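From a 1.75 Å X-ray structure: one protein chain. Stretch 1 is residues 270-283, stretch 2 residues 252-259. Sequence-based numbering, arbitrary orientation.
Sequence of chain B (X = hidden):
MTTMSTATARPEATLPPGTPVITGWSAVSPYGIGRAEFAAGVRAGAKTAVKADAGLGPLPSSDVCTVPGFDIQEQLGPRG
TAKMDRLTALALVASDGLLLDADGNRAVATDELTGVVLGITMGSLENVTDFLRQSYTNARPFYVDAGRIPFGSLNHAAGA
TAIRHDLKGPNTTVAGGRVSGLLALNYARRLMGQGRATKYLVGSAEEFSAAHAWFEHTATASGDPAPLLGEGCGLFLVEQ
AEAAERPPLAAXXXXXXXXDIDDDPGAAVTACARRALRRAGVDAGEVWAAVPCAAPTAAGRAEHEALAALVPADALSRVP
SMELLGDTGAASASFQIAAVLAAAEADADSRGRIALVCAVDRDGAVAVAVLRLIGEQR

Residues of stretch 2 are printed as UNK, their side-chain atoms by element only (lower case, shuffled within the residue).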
# COMPACT_ATOMS: atom_id res chain seq x y z
N THR B 270 12.47 -21.75 1.91
CA THR B 270 13.85 -22.15 2.26
C THR B 270 14.86 -21.06 1.91
O THR B 270 15.64 -20.66 2.77
CB THR B 270 14.23 -23.49 1.63
OG1 THR B 270 13.28 -24.44 2.12
CG2 THR B 270 15.66 -23.88 1.94
N ALA B 271 14.78 -20.51 0.69
CA ALA B 271 15.73 -19.54 0.24
C ALA B 271 15.57 -18.25 1.04
O ALA B 271 16.53 -17.64 1.43
CB ALA B 271 15.59 -19.26 -1.23
N CYS B 272 14.31 -17.87 1.26
CA CYS B 272 14.02 -16.68 1.99
C CYS B 272 14.54 -16.75 3.43
O CYS B 272 15.17 -15.82 3.90
CB CYS B 272 12.51 -16.46 1.99
SG CYS B 272 12.11 -14.75 2.43
N ALA B 273 14.27 -17.87 4.10
CA ALA B 273 14.66 -18.09 5.50
C ALA B 273 16.19 -18.11 5.59
O ALA B 273 16.79 -17.47 6.44
CB ALA B 273 14.06 -19.35 6.02
N ARG B 274 16.83 -18.79 4.65
CA ARG B 274 18.31 -18.90 4.74
C ARG B 274 18.96 -17.53 4.57
O ARG B 274 19.90 -17.18 5.31
CB ARG B 274 18.86 -19.86 3.69
CG ARG B 274 18.62 -21.30 4.10
CD ARG B 274 19.42 -22.29 3.27
NE ARG B 274 18.95 -23.62 3.60
CZ ARG B 274 19.18 -24.28 4.74
NH1 ARG B 274 20.09 -23.86 5.61
NH2 ARG B 274 18.49 -25.37 4.99
N ARG B 275 18.40 -16.71 3.65
CA ARG B 275 18.85 -15.37 3.47
C ARG B 275 18.59 -14.57 4.75
O ARG B 275 19.47 -13.86 5.17
CB ARG B 275 18.20 -14.68 2.27
CG ARG B 275 18.86 -13.37 1.86
CD ARG B 275 18.35 -12.86 0.51
NE ARG B 275 19.42 -12.60 -0.47
CZ ARG B 275 19.92 -13.50 -1.33
NH1 ARG B 275 19.47 -14.75 -1.35
NH2 ARG B 275 20.88 -13.16 -2.17
N ALA B 276 17.40 -14.69 5.33
CA ALA B 276 17.08 -13.93 6.54
C ALA B 276 18.05 -14.30 7.68
O ALA B 276 18.55 -13.46 8.45
CB ALA B 276 15.64 -14.14 6.92
N LEU B 277 18.33 -15.59 7.80
CA LEU B 277 19.23 -16.03 8.86
C LEU B 277 20.66 -15.53 8.61
O LEU B 277 21.31 -14.97 9.52
CB LEU B 277 19.15 -17.55 8.95
CG LEU B 277 17.87 -18.11 9.56
CD1 LEU B 277 17.77 -19.60 9.26
CD2 LEU B 277 17.79 -17.89 11.07
N ARG B 278 21.14 -15.68 7.38
CA ARG B 278 22.46 -15.13 7.01
C ARG B 278 22.52 -13.65 7.38
O ARG B 278 23.43 -13.19 8.11
CB ARG B 278 22.74 -15.39 5.52
CG ARG B 278 23.96 -14.65 4.98
CD ARG B 278 24.51 -15.23 3.69
NE ARG B 278 23.48 -15.78 2.81
CZ ARG B 278 22.94 -15.14 1.78
NH1 ARG B 278 23.27 -13.89 1.51
NH2 ARG B 278 22.06 -15.77 1.01
N ARG B 279 21.53 -12.87 6.94
CA ARG B 279 21.56 -11.42 7.12
C ARG B 279 21.47 -11.03 8.60
O ARG B 279 21.97 -10.02 9.01
CB ARG B 279 20.49 -10.75 6.26
CG ARG B 279 20.83 -10.75 4.77
CD ARG B 279 20.21 -9.60 4.00
NE ARG B 279 21.15 -8.52 3.67
CZ ARG B 279 20.79 -7.29 3.30
NH1 ARG B 279 19.53 -6.92 3.36
NH2 ARG B 279 21.70 -6.44 2.86
N ALA B 280 20.80 -11.85 9.40
CA ALA B 280 20.74 -11.67 10.82
C ALA B 280 22.07 -12.06 11.49
O ALA B 280 22.27 -11.76 12.67
CB ALA B 280 19.60 -12.49 11.35
N GLY B 281 22.91 -12.79 10.77
CA GLY B 281 24.19 -13.32 11.28
C GLY B 281 23.97 -14.46 12.25
O GLY B 281 24.73 -14.63 13.21
N VAL B 282 22.94 -15.26 12.03
CA VAL B 282 22.71 -16.37 12.90
C VAL B 282 22.58 -17.64 12.08
O VAL B 282 22.28 -17.63 10.90
CB VAL B 282 21.51 -16.17 13.84
CG1 VAL B 282 21.65 -14.88 14.63
CG2 VAL B 282 20.19 -16.24 13.12
N ASP B 283 22.89 -18.73 12.77
CA ASP B 283 22.80 -20.06 12.24
C ASP B 283 21.38 -20.57 12.48
O ASP B 283 20.76 -20.22 13.49
CB ASP B 283 23.85 -20.95 12.92
CG ASP B 283 24.06 -22.24 12.17
OD1 ASP B 283 24.82 -22.21 11.18
OD2 ASP B 283 23.39 -23.25 12.53
N UNK B 252 14.59 -6.67 15.68
CA UNK B 252 14.37 -7.13 14.33
C UNK B 252 15.72 -7.17 13.61
O UNK B 252 16.26 -6.15 13.23
c UNK B 252 13.16 -6.78 12.18
c UNK B 252 13.36 -6.25 13.58
c UNK B 252 12.03 -6.12 14.31
N UNK B 253 16.27 -8.38 13.46
CA UNK B 253 17.57 -8.59 12.89
C UNK B 253 17.52 -8.58 11.36
O UNK B 253 18.45 -8.18 10.70
c UNK B 253 18.30 -10.02 14.92
c UNK B 253 19.19 -11.20 15.22
c UNK B 253 18.11 -9.92 13.41
c UNK B 253 18.91 -8.75 15.48
N UNK B 254 16.47 -9.15 10.79
CA UNK B 254 16.35 -9.15 9.36
C UNK B 254 14.89 -9.45 8.98
O UNK B 254 14.14 -10.08 9.71
c UNK B 254 17.23 -10.17 8.73
o UNK B 254 16.80 -11.44 9.13
N UNK B 255 14.54 -8.92 7.83
CA UNK B 255 13.29 -9.24 7.15
C UNK B 255 13.65 -9.40 5.69
O UNK B 255 14.23 -8.51 5.06
c UNK B 255 12.23 -8.14 7.33
c UNK B 255 11.90 -7.92 8.78
c UNK B 255 10.98 -8.47 6.53
N UNK B 256 13.34 -10.58 5.17
CA UNK B 256 13.66 -10.89 3.84
C UNK B 256 12.37 -11.38 3.17
O UNK B 256 11.46 -11.92 3.81
o UNK B 256 16.67 -10.42 2.12
c UNK B 256 16.72 -10.31 3.35
c UNK B 256 14.77 -11.95 3.77
o UNK B 256 17.24 -9.34 3.94
c UNK B 256 16.13 -11.44 4.20
N UNK B 257 12.35 -11.16 1.86
CA UNK B 257 11.21 -11.47 1.06
C UNK B 257 11.66 -12.03 -0.27
O UNK B 257 12.75 -11.74 -0.77
o UNK B 257 11.22 -9.35 0.07
c UNK B 257 9.77 -9.53 1.95
c UNK B 257 10.35 -10.24 0.75
N UNK B 258 10.75 -12.82 -0.85
CA UNK B 258 10.93 -13.36 -2.15
C UNK B 258 9.56 -13.49 -2.81
O UNK B 258 8.54 -13.44 -2.13
n UNK B 258 13.50 -16.73 -3.12
c UNK B 258 13.07 -14.69 -1.76
c UNK B 258 13.59 -16.10 -1.83
n UNK B 258 15.47 -15.87 -3.91
n UNK B 258 14.46 -17.60 -5.02
c UNK B 258 11.58 -14.74 -2.04
c UNK B 258 14.48 -16.73 -4.02
N UNK B 259 9.57 -13.63 -4.13
CA UNK B 259 8.39 -14.00 -4.81
C UNK B 259 8.61 -15.39 -5.37
O UNK B 259 9.65 -15.65 -5.96
c UNK B 259 7.76 -11.59 -5.31
c UNK B 259 6.77 -13.46 -6.68
c UNK B 259 7.99 -12.98 -5.89

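Position 252 carries three carbons, one bonded to CA and bearing the other two. This fork at the first carbon, with no heteroatom, identifies V252, which lies out of reach of the helix.

At position 253 there are four carbons, forked at the second, so the chain has an unbranched CB before it divides. The CB lies 3.6 Å from CB of A280; the CA-to-CB bond points toward the helix, and chi1 is in the m well. The branching is that of leucine, L253. Its CD1 also comes within 4.5 Å of CG1 of V282, so this end of the contact is apolar.

Position 254 has one carbon followed by one oxygen, the smallest hydroxyl side chain, and is S254. With chi1 at 65° (p), OG donates a hydrogen bond of 2.8 Å to the backbone O of A276. That carbonyl already accepts the helical bond from N of A280, at 2.9 Å, and therefore serves two donors. The methyl groups help to enclose the hydroxyl: CB of A276 and CB of A280 each lie 3.7 Å from OG of S254.

Position 255 again shows three carbons forked at the first. Its CB points away from the helix, and no side-chain atom comes closer than 6.9 Å. This is V255.

Position 256 holds three carbons in a row, the last carrying two oxygens: a carboxylate on a two-methylene arm, hence E256. It gives up more surface to the helix than any other residue of the strand. CG packs 3.5 Å from CA of A276, close against the helix backbone. Beyond it, each carboxylate oxygen lies close to a different arginine. OE1 forms a salt bridge with NH1 of R279 at 3.4 Å, a weak hydrogen bond although nearly straight at 166°, and lies 3.0 Å from CD of R279. OE2 is 3.4 Å from CD of R275 but 4.4 Å from its NE, a charge proximity beyond salt-bridge range.

At position 257 one carbon carries an oxygen and a carbon, the pattern of threonine. T257 directs CB away from the helix, and its hydroxyl is satisfied elsewhere in the structure. Its backbone N nevertheless lies 3.6 Å from SG of C272.

Position 258 extends through three carbons and a nitrogen to a carbon bearing two more nitrogens, a guanidinium, and is R258. CD rests 3.6 Å from N of C272, while CB of A271 lies over one face of the guanidinium, 3.8 Å from NE.

Position 259 repeats the three-carbon fork and is V259, out of reach.

Helix and strand run roughly antiparallel, at 149°, with their axes approaching to 6.9 Å. At this approach, small helix residues face the contact: CB of A276 and CB of A280 touch the strand, and SG of C272 lies 3.2 Å from O of E256. The contact as a whole buries 563 Å², both sides summed, and combines apolar packing at L253, the serine bond, the E256 carboxylate near R275 and R279, and CB of A271 over one face of the R258 guanidinium.

Stretch 2, residues 252-259: VLSVETRV
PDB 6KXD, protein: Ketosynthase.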